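Local coordinates for Pre-mRNA-processing-splicing factor 8 (Cryptococcus neoformans var. grubii serotype A, PDB 6MX6), which carries an intein, the segment crystallised here, which probably excises itself from the splicing factor by protein splicing and joins the flanking sequences, at residues V45-E58 with H141-S155. Residues are numbered along the deposited sequence; the frame is centred on the assembly and turned at random.
Sequences VRGEERLYRIKTHE and HINSIELEEEPTKWS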
ATOM      1  N   VAL A  45      -4.252  15.036  -0.989  1.00 22.05           N
ATOM      2  CA  VAL A  45      -3.080  15.790  -1.414  1.00 19.30           C
ATOM      3  C   VAL A  45      -2.526  15.162  -2.687  1.00 29.29           C
ATOM      4  O   VAL A  45      -2.781  13.995  -2.991  1.00 23.38           O
ATOM      5  CB  VAL A  45      -2.000  15.837  -0.317  1.00 25.36           C
ATOM      6  CG1 VAL A  45      -2.465  16.712   0.839  1.00 23.88           C
ATOM      7  CG2 VAL A  45      -1.696  14.430   0.168  1.00 27.78           C
ATOM      8  N   ARG A  46      -1.776  15.956  -3.449  1.00 20.70           N
ATOM      9  CA  ARG A  46      -1.223  15.467  -4.707  1.00 20.15           C
ATOM     10  C   ARG A  46       0.166  16.042  -4.923  1.00 23.23           C
ATOM     11  O   ARG A  46       0.491  17.128  -4.439  1.00 17.51           O
ATOM     12  CB  ARG A  46      -2.086  15.832  -5.920  1.00 22.39           C
ATOM     13  CG  ARG A  46      -3.543  15.447  -5.814  1.00 40.24           C
ATOM     14  CD  ARG A  46      -4.144  15.200  -7.189  1.00 39.85           C
ATOM     15  NE  ARG A  46      -5.605  15.254  -7.185  1.00 61.12           N
ATOM     16  CZ  ARG A  46      -6.394  14.396  -6.542  1.00 44.43           C
ATOM     17  NH1 ARG A  46      -5.877  13.396  -5.840  1.00 37.70           N
ATOM     18  NH2 ARG A  46      -7.711  14.542  -6.604  1.00 43.53           N
ATOM     19  N   GLY A  47       0.976  15.308  -5.673  1.00 19.60           N
ATOM     20  CA  GLY A  47       2.270  15.849  -6.038  1.00 21.53           C
ATOM     21  C   GLY A  47       2.859  15.048  -7.174  1.00 19.30           C
ATOM     22  O   GLY A  47       2.171  14.249  -7.804  1.00 17.05           O
ATOM     23  N   GLU A  48       4.147  15.283  -7.424  1.00 17.35           N
ATOM     24  CA  GLU A  48       4.855  14.626  -8.515  1.00 17.89           C
ATOM     25  C   GLU A  48       6.303  14.417  -8.108  1.00 23.01           C
ATOM     26  O   GLU A  48       6.983  15.384  -7.755  1.00 21.67           O
ATOM     27  CB  GLU A  48       4.783  15.460  -9.797  1.00 24.81           C
ATOM     28  CG  GLU A  48       5.539  14.845 -10.952  1.00 31.10           C
ATOM     29  CD  GLU A  48       5.148  15.427 -12.297  1.00 45.83           C
ATOM     30  OE1 GLU A  48       4.271  16.316 -12.338  1.00 42.99           O
ATOM     31  OE2 GLU A  48       5.720  14.987 -13.317  1.00 55.46           O
ATOM     32  N   GLU A  49       6.777  13.174  -8.167  1.00 16.60           N
ATOM     33  CA  GLU A  49       8.166  12.927  -7.790  1.00 19.52           C
ATOM     34  C   GLU A  49       8.572  11.539  -8.255  1.00 17.03           C
ATOM     35  O   GLU A  49       7.744  10.749  -8.712  1.00 15.28           O
ATOM     36  CB  GLU A  49       8.384  13.068  -6.278  1.00 21.47           C
ATOM     37  CG  GLU A  49       7.664  12.034  -5.443  1.00 23.86           C
ATOM     38  CD  GLU A  49       7.607  12.422  -3.977  1.00 38.62           C
ATOM     39  OE1 GLU A  49       8.151  11.673  -3.131  1.00 34.45           O
ATOM     40  OE2 GLU A  49       7.026  13.486  -3.674  1.00 46.57           O
ATOM     41  N   ARG A  50       9.868  11.257  -8.141  1.00 16.57           N
ATOM     42  CA  ARG A  50      10.356   9.913  -8.426  1.00 14.77           C
ATOM     43  C   ARG A  50       9.875   8.956  -7.346  1.00 15.06           C
ATOM     44  O   ARG A  50      10.210   9.118  -6.171  1.00 18.14           O
ATOM     45  CB  ARG A  50      11.882   9.910  -8.510  1.00 16.12           C
ATOM     46  CG  ARG A  50      12.384  10.621  -9.749  1.00 20.60           C
ATOM     47  CD  ARG A  50      13.873  10.873  -9.676  1.00 14.24           C
ATOM     48  NE  ARG A  50      14.632   9.644  -9.909  1.00 16.50           N
ATOM     49  CZ  ARG A  50      15.956   9.595 -10.013  1.00 16.92           C
ATOM     50  NH1 ARG A  50      16.673  10.704  -9.925  1.00 16.19           N
ATOM     51  NH2 ARG A  50      16.560   8.434 -10.229  1.00 19.42           N
ATOM     52  N   LEU A  51       9.105   7.949  -7.745  1.00 13.25           N
ATOM     53  CA  LEU A  51       8.501   7.014  -6.809  1.00 11.68           C
ATOM     54  C   LEU A  51       9.325   5.732  -6.733  1.00 14.46           C
ATOM     55  O   LEU A  51      10.236   5.495  -7.526  1.00 18.27           O
ATOM     56  CB  LEU A  51       7.063   6.701  -7.229  1.00 15.49           C
ATOM     57  CG  LEU A  51       6.174   7.934  -7.409  1.00 18.78           C
ATOM     58  CD1 LEU A  51       4.767   7.520  -7.861  1.00 17.64           C
ATOM     59  CD2 LEU A  51       6.115   8.695  -6.100  1.00 21.29           C
ATOM     60  N   TYR A  52       8.977   4.892  -5.768  1.00 13.47           N
ATOM     61  CA  TYR A  52       9.561   3.567  -5.642  1.00 12.84           C
ATOM     62  C   TYR A  52       8.589   2.549  -6.209  1.00 16.66           C
ATOM     63  O   TYR A  52       7.395   2.602  -5.907  1.00 14.76           O
ATOM     64  CB  TYR A  52       9.860   3.232  -4.184  1.00 14.29           C
ATOM     65  CG  TYR A  52      11.124   3.893  -3.724  1.00 15.01           C
ATOM     66  CD1 TYR A  52      11.117   5.207  -3.276  1.00 19.35           C
ATOM     67  CD2 TYR A  52      12.325   3.224  -3.785  1.00 17.81           C
ATOM     68  CE1 TYR A  52      12.288   5.824  -2.874  1.00 19.82           C
ATOM     69  CE2 TYR A  52      13.499   3.825  -3.388  1.00 18.20           C
ATOM     70  CZ  TYR A  52      13.476   5.120  -2.930  1.00 18.23           C
ATOM     71  OH  TYR A  52      14.655   5.699  -2.541  1.00 29.71           O
ATOM     72  N   ARG A  53       9.111   1.631  -7.022  1.00 14.43           N
ATOM     73  CA  ARG A  53       8.338   0.524  -7.574  1.00 12.61           C
ATOM     74  C   ARG A  53       8.668  -0.741  -6.791  1.00 16.28           C
ATOM     75  O   ARG A  53       9.839  -1.133  -6.699  1.00 14.08           O
ATOM     76  CB  ARG A  53       8.646   0.331  -9.062  1.00 13.94           C
ATOM     77  CG  ARG A  53       7.895  -0.853  -9.694  1.00 16.18           C
ATOM     78  CD  ARG A  53       8.132  -0.952 -11.193  1.00 19.17           C
ATOM     79  NE  ARG A  53       7.676   0.267 -11.850  1.00 19.16           N
ATOM     80  CZ  ARG A  53       6.439   0.459 -12.292  1.00 21.90           C
ATOM     81  NH1 ARG A  53       5.534  -0.512 -12.191  1.00 17.68           N
ATOM     82  NH2 ARG A  53       6.106   1.622 -12.850  1.00 24.61           N
ATOM     83  N   ILE A  54       7.638  -1.374  -6.236  1.00 16.81           N
ATOM     84  CA  ILE A  54       7.752  -2.625  -5.500  1.00 17.62           C
ATOM     85  C   ILE A  54       7.144  -3.721  -6.355  1.00 15.81           C
ATOM     86  O   ILE A  54       5.966  -3.640  -6.741  1.00 17.39           O
ATOM     87  CB  ILE A  54       7.055  -2.546  -4.133  1.00 18.95           C
ATOM     88  CG1 ILE A  54       7.653  -1.408  -3.315  1.00 19.40           C
ATOM     89  CG2 ILE A  54       7.198  -3.882  -3.390  1.00 21.56           C
ATOM     90  CD1 ILE A  54       6.840  -1.032  -2.080  1.00 23.70           C
ATOM     91  N   LYS A  55       7.951  -4.741  -6.658  1.00 15.17           N
ATOM     92  CA  LYS A  55       7.519  -5.917  -7.404  1.00 16.48           C
ATOM     93  C   LYS A  55       7.584  -7.145  -6.510  1.00 15.93           C
ATOM     94  O   LYS A  55       8.572  -7.349  -5.791  1.00 18.16           O
ATOM     95  CB  LYS A  55       8.403  -6.168  -8.632  1.00 17.67           C
ATOM     96  CG  LYS A  55       8.389  -5.078  -9.695  1.00 25.58           C
ATOM     97  CD  LYS A  55       9.305  -5.475 -10.844  1.00 36.58           C
ATOM     98  CE  LYS A  55       8.808  -4.953 -12.180  1.00 33.25           C
ATOM     99  NZ  LYS A  55       7.464  -5.476 -12.518  1.00 32.55           N
ATOM    100  N   THR A  56       6.553  -7.985  -6.614  1.00 15.00           N
ATOM    101  CA  THR A  56       6.464  -9.222  -5.856  1.00 17.12           C
ATOM    102  C   THR A  56       6.830 -10.411  -6.738  1.00 20.98           C
ATOM    103  O   THR A  56       6.776 -10.345  -7.967  1.00 17.78           O
ATOM    104  CB  THR A  56       5.053  -9.405  -5.282  1.00 19.95           C
ATOM    105  OG1 THR A  56       4.079  -9.290  -6.329  1.00 21.43           O
ATOM    106  CG2 THR A  56       4.770  -8.338  -4.205  1.00 21.94           C
ATOM    107  N   HIS A  57       7.240 -11.496  -6.085  1.00 16.00           N
ATOM    108  CA  HIS A  57       7.367 -12.770  -6.788  1.00 16.31           C
ATOM    109  C   HIS A  57       6.034 -13.183  -7.385  1.00 23.01           C
ATOM    110  O   HIS A  57       5.969 -13.640  -8.535  1.00 21.49           O
ATOM    111  CB  HIS A  57       7.859 -13.857  -5.827  1.00 20.92           C
ATOM    112  CG  HIS A  57       9.297 -13.731  -5.451  1.00 22.43           C
ATOM    113  ND1 HIS A  57      10.284 -14.510  -6.014  1.00 22.33           N
ATOM    114  CD2 HIS A  57       9.915 -12.926  -4.556  1.00 18.88           C
ATOM    115  CE1 HIS A  57      11.451 -14.189  -5.484  1.00 27.92           C
ATOM    116  NE2 HIS A  57      11.256 -13.229  -4.598  1.00 23.58           N
ATOM    117  N   GLU A  58       4.966 -13.046  -6.609  1.00 19.82           N
ATOM    118  CA  GLU A  58       3.635 -13.431  -7.047  1.00 22.14           C
ATOM    119  C   GLU A  58       3.149 -12.511  -8.165  1.00 25.52           C
ATOM    120  O   GLU A  58       3.539 -11.347  -8.253  1.00 23.94           O
ATOM    121  CB  GLU A  58       2.663 -13.390  -5.866  1.00 21.92           C
ATOM    122  CG  GLU A  58       2.916 -14.439  -4.775  1.00 26.55           C
ATOM    123  CD  GLU A  58       4.071 -14.088  -3.833  1.00 31.54           C
ATOM    124  OE1 GLU A  58       4.366 -14.891  -2.918  1.00 29.74           O
ATOM    125  OE2 GLU A  58       4.695 -13.017  -4.002  1.00 27.42           O
ATOM    126  N   HIS A 141       5.704 -12.010  -1.243  1.00 20.72           N
ATOM    127  CA  HIS A 141       7.139 -11.886  -1.070  1.00 20.68           C
ATOM    128  C   HIS A 141       7.641 -10.825  -2.037  1.00 20.45           C
ATOM    129  O   HIS A 141       7.386 -10.910  -3.242  1.00 22.12           O
ATOM    130  CB  HIS A 141       7.820 -13.230  -1.324  1.00 20.42           C
ATOM    131  CG  HIS A 141       7.279 -14.340  -0.476  1.00 28.26           C
ATOM    132  ND1 HIS A 141       6.126 -15.027  -0.794  1.00 27.13           N
ATOM    133  CD2 HIS A 141       7.720 -14.862   0.693  1.00 32.96           C
ATOM    134  CE1 HIS A 141       5.886 -15.933   0.137  1.00 38.33           C
ATOM    135  NE2 HIS A 141       6.837 -15.852   1.051  1.00 34.86           N
ATOM    136  N   ILE A 142       8.333  -9.828  -1.512  1.00 17.52           N
ATOM    137  CA  ILE A 142       8.852  -8.760  -2.353  1.00 17.45           C
ATOM    138  C   ILE A 142      10.078  -9.269  -3.101  1.00 20.39           C
ATOM    139  O   ILE A 142      11.016  -9.801  -2.497  1.00 22.61           O
ATOM    140  CB  ILE A 142       9.178  -7.521  -1.507  1.00 18.94           C
ATOM    141  CG1 ILE A 142       7.880  -6.942  -0.945  1.00 24.94           C
ATOM    142  CG2 ILE A 142       9.916  -6.492  -2.339  1.00 22.30           C
ATOM    143  CD1 ILE A 142       8.091  -5.710  -0.100  1.00 21.64           C
ATOM    144  N   ASN A 143      10.071  -9.110  -4.420  1.00 19.14           N
ATOM    145  CA  ASN A 143      11.211  -9.493  -5.241  1.00 23.75           C
ATOM    146  C   ASN A 143      12.152  -8.328  -5.500  1.00 25.66           C
ATOM    147  O   ASN A 143      13.371  -8.521  -5.556  1.00 22.70           O
ATOM    148  CB  ASN A 143      10.734 -10.078  -6.574  1.00 26.71           C
ATOM    149  CG  ASN A 143      11.870 -10.673  -7.386  1.00 35.36           C
ATOM    150  OD1 ASN A 143      12.676 -11.455  -6.873  1.00 39.18           O
ATOM    151  ND2 ASN A 143      11.945 -10.297  -8.657  1.00 39.72           N
ATOM    152  N   SER A 144      11.624  -7.118  -5.662  1.00 17.08           N
ATOM    153  CA  SER A 144      12.505  -5.982  -5.891  1.00 18.17           C
ATOM    154  C   SER A 144      11.819  -4.709  -5.435  1.00 16.21           C
ATOM    155  O   SER A 144      10.591  -4.616  -5.426  1.00 19.27           O
ATOM    156  CB  SER A 144      12.921  -5.855  -7.365  1.00 26.73           C
ATOM    157  OG  SER A 144      11.796  -5.682  -8.206  1.00 26.48           O
ATOM    158  N   ILE A 145      12.627  -3.728  -5.046  1.00 15.18           N
ATOM    159  CA  ILE A 145      12.113  -2.405  -4.727  1.00 16.38           C
ATOM    160  C   ILE A 145      13.140  -1.414  -5.247  1.00 22.99           C
ATOM    161  O   ILE A 145      14.322  -1.499  -4.894  1.00 22.86           O
ATOM    162  CB  ILE A 145      11.835  -2.211  -3.220  1.00 20.32           C
ATOM    163  CG1 ILE A 145      11.284  -0.803  -2.950  1.00 20.38           C
ATOM    164  CG2 ILE A 145      13.072  -2.514  -2.371  1.00 29.66           C
ATOM    165  CD1 ILE A 145      10.601  -0.652  -1.588  1.00 25.10           C
ATOM    166  N   GLU A 146      12.719  -0.544  -6.157  1.00 15.57           N
ATOM    167  CA  GLU A 146      13.691   0.296  -6.849  1.00 17.84           C
ATOM    168  C   GLU A 146      13.149   1.699  -7.030  1.00 16.78           C
ATOM    169  O   GLU A 146      11.963   1.875  -7.291  1.00 15.46           O
ATOM    170  CB  GLU A 146      14.054  -0.273  -8.230  1.00 28.08           C
ATOM    171  CG  GLU A 146      14.746  -1.644  -8.228  1.00 25.51           C
ATOM    172  CD  GLU A 146      16.155  -1.597  -7.647  1.00 42.83           C
ATOM    173  OE1 GLU A 146      16.710  -0.489  -7.481  1.00 41.18           O
ATOM    174  OE2 GLU A 146      16.712  -2.677  -7.360  1.00 44.92           O
ATOM    175  N   LEU A 147      14.031   2.691  -6.932  1.00 14.91           N
ATOM    176  CA  LEU A 147      13.638   4.060  -7.230  1.00 14.76           C
ATOM    177  C   LEU A 147      13.484   4.232  -8.734  1.00 20.05           C
ATOM    178  O   LEU A 147      14.350   3.810  -9.508  1.00 19.23           O
ATOM    179  CB  LEU A 147      14.685   5.037  -6.687  1.00 17.66           C
ATOM    180  CG  LEU A 147      14.456   6.527  -6.957  1.00 16.83           C
ATOM    181  CD1 LEU A 147      13.333   7.070  -6.097  1.00 18.88           C
ATOM    182  CD2 LEU A 147      15.741   7.306  -6.708  1.00 19.81           C
ATOM    183  N   GLU A 148      12.378   4.839  -9.152  1.00 14.23           N
ATOM    184  CA  GLU A 148      12.152   5.079 -10.569  1.00 16.64           C
ATOM    185  C   GLU A 148      12.957   6.275 -11.055  1.00 20.23           C
ATOM    186  O   GLU A 148      13.257   7.203 -10.300  1.00 16.40           O
ATOM    187  CB  GLU A 148      10.673   5.299 -10.841  1.00 19.42           C
ATOM    188  CG  GLU A 148       9.858   4.071 -10.587  1.00 19.02           C
ATOM    189  CD  GLU A 148       8.623   4.067 -11.423  1.00 32.08           C
ATOM    190  OE1 GLU A 148       7.914   5.093 -11.386  1.00 24.88           O
ATOM    191  OE2 GLU A 148       8.375   3.061 -12.126  1.00 32.01           O
ATOM    192  N   GLU A 149      13.313   6.249 -12.337  1.00 21.08           N
ATOM    193  CA  GLU A 149      14.261   7.237 -12.831  1.00 20.44           C
ATOM    194  C   GLU A 149      13.614   8.534 -13.298  1.00 19.15           C
ATOM    195  O   GLU A 149      14.340   9.488 -13.599  1.00 19.87           O
ATOM    196  CB  GLU A 149      15.089   6.657 -13.973  1.00 34.27           C
ATOM    197  CG  GLU A 149      14.292   6.356 -15.205  1.00 33.71           C
ATOM    198  CD  GLU A 149      15.161   5.764 -16.284  1.00 46.84           C
ATOM    199  OE1 GLU A 149      16.163   6.414 -16.674  1.00 46.33           O
ATOM    200  OE2 GLU A 149      14.853   4.634 -16.713  1.00 31.82           O
ATOM    201  N   GLU A 150      12.289   8.599 -13.371  1.00 18.59           N
ATOM    202  CA  GLU A 150      11.607   9.826 -13.760  1.00 19.42           C
ATOM    203  C   GLU A 150      10.423  10.061 -12.845  1.00 20.65           C
ATOM    204  O   GLU A 150       9.804   9.101 -12.364  1.00 18.36           O
ATOM    205  CB  GLU A 150      11.131   9.767 -15.224  1.00 16.96           C
ATOM    206  CG  GLU A 150      12.262   9.790 -16.249  1.00 21.01           C
ATOM    207  CD  GLU A 150      12.815  11.192 -16.544  1.00 31.61           C
ATOM    208  OE1 GLU A 150      12.599  12.143 -15.753  1.00 27.08           O
ATOM    209  OE2 GLU A 150      13.489  11.341 -17.587  1.00 28.76           O
ATOM    210  N   PRO A 151      10.068  11.326 -12.585  1.00 17.12           N
ATOM    211  CA  PRO A 151       8.960  11.620 -11.676  1.00 18.22           C
ATOM    212  C   PRO A 151       7.614  11.277 -12.285  1.00 18.17           C
ATOM    213  O   PRO A 151       7.413  11.371 -13.499  1.00 18.59           O
ATOM    214  CB  PRO A 151       9.066  13.133 -11.445  1.00 21.83           C
ATOM    215  CG  PRO A 151      10.348  13.559 -12.065  1.00 29.77           C
ATOM    216  CD  PRO A 151      10.690  12.553 -13.112  1.00 17.78           C
ATOM    217  N   THR A 152       6.673  10.905 -11.420  1.00 15.79           N
ATOM    218  CA  THR A 152       5.306  10.660 -11.846  1.00 17.81           C
ATOM    219  C   THR A 152       4.364  11.204 -10.782  1.00 14.29           C
ATOM    220  O   THR A 152       4.757  11.457  -9.640  1.00 14.66           O
ATOM    221  CB  THR A 152       5.024   9.165 -12.104  1.00 24.03           C
ATOM    222  OG1 THR A 152       5.207   8.418 -10.899  1.00 19.80           O
ATOM    223  CG2 THR A 152       5.959   8.601 -13.184  1.00 23.77           C
ATOM    224  N   LYS A 153       3.104  11.390 -11.180  1.00 17.63           N
ATOM    225  CA  LYS A 153       2.124  11.993 -10.293  1.00 17.34           C
ATOM    226  C   LYS A 153       1.623  10.982  -9.278  1.00 16.83           C
ATOM    227  O   LYS A 153       1.424   9.803  -9.594  1.00 18.31           O
ATOM    228  CB  LYS A 153       0.939  12.544 -11.092  1.00 22.80           C
ATOM    229  CG  LYS A 153       1.305  13.728 -11.954  1.00 24.29           C
ATOM    230  CD  LYS A 153       0.099  14.215 -12.767  1.00 34.09           C
ATOM    231  CE  LYS A 153       0.470  15.434 -13.598  1.00 40.21           C
ATOM    232  NZ  LYS A 153      -0.729  16.149 -14.116  1.00 60.77           N
ATOM    233  N   TRP A 154       1.406  11.457  -8.061  1.00 16.97           N
ATOM    234  CA  TRP A 154       0.896  10.653  -6.969  1.00 14.21           C
ATOM    235  C   TRP A 154      -0.216  11.410  -6.257  1.00 21.65           C
ATOM    236  O   TRP A 154      -0.306  12.646  -6.323  1.00 21.66           O
ATOM    237  CB  TRP A 154       2.002  10.298  -5.956  1.00 16.26           C
ATOM    238  CG  TRP A 154       2.717  11.491  -5.365  1.00 17.22           C
ATOM    239  CD1 TRP A 154       3.896  12.022  -5.790  1.00 17.32           C
ATOM    240  CD2 TRP A 154       2.301  12.293  -4.244  1.00 20.13           C
ATOM    241  NE1 TRP A 154       4.251  13.093  -5.001  1.00 22.35           N
ATOM    242  CE2 TRP A 154       3.289  13.278  -4.046  1.00 21.51           C
ATOM    243  CE3 TRP A 154       1.194  12.272  -3.392  1.00 25.79           C
ATOM    244  CZ2 TRP A 154       3.199  14.238  -3.032  1.00 28.63           C
ATOM    245  CZ3 TRP A 154       1.110  13.220  -2.382  1.00 24.79           C
ATOM    246  CH2 TRP A 154       2.104  14.188  -2.213  1.00 24.30           C
ATOM    247  N   SER A 155      -1.028  10.640  -5.533  1.00 17.70           N
ATOM    248  CA  SER A 155      -2.118  11.155  -4.720  1.00 20.01           C
ATOM    249  C   SER A 155      -2.095  10.449  -3.375  1.00 24.89           C
ATOM    250  O   SER A 155      -1.797   9.250  -3.289  1.00 19.75           O
ATOM    251  CB  SER A 155      -3.472  10.960  -5.412  1.00 20.43           C
ATOM    252  OG  SER A 155      -3.487  11.576  -6.691  1.00 23.51           O
TER
HETATM  253  O   HOH W   1      16.476   5.652 -10.696  1.00 25.96           O
HETATM  254  O   HOH W   2       8.171   7.708 -10.599  1.00 17.59           O
HETATM  255  O   HOH W   3      11.211  -2.901  -8.335  1.00 21.32           O
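Trp-154 lies flat over the backbone of Gly-47, the five-membered ring centroid 3.7 Å from Gly-47 CA. With CG set between its backbone N and carbonyl carbon (chi1 57°), the indole folds back across the strand pair, and Val-45 CG2 meets its edge. Its NE1 gives Glu-49 OE2 a weak, bent bond, the carboxylate turned almost perpendicular to the ring, while Leu-51 CD2 touches Trp-154 CD1. Where the strands part, Arg-50 bends at chi3 (75°) and sends its NE to Glu-148 O (2.8 Å, N-H...O 175°), in both the guanidinium and carbonyl planes. The Glu-148 carboxylate serves two partners: OE2 takes NE and NH2 of Arg-53 side-on from one face of its plane, and OE1 accepts from a bridging water that also joins Leu-51 N, Glu-150 O and Thr-152 OG1, which is also hydrogen-bonded to Gln-7. Asp-62 holds the other end of the Arg-53 guanidinium.

Packing is also tight on the apolar face of Tyr-52, Ile-54 and Ile-145, which helix 103-108 adjoins: Ile-145 CD1 presses on Ile-54 CG1 at 3.5 Å, and Leu-147 CD1 sits over the Tyr-52 ring. The far end is more polar and faces solvent, with His-57, His-141 and Asn-143 exposed. At a classic beta bulge Lys-55 O accepts from both Asn-143 N (2.7 Å) and Ser-144 N; beyond it His-141 gives ND1 to the syn lone pair of Glu-58 OE1 (2.8 Å), its backbone N going to OE2.

Two antiparallel ladders, their registers shifted by two residues across the intervening loops, so link the two sheets, consistent with the largely beta Hint fold of inteins.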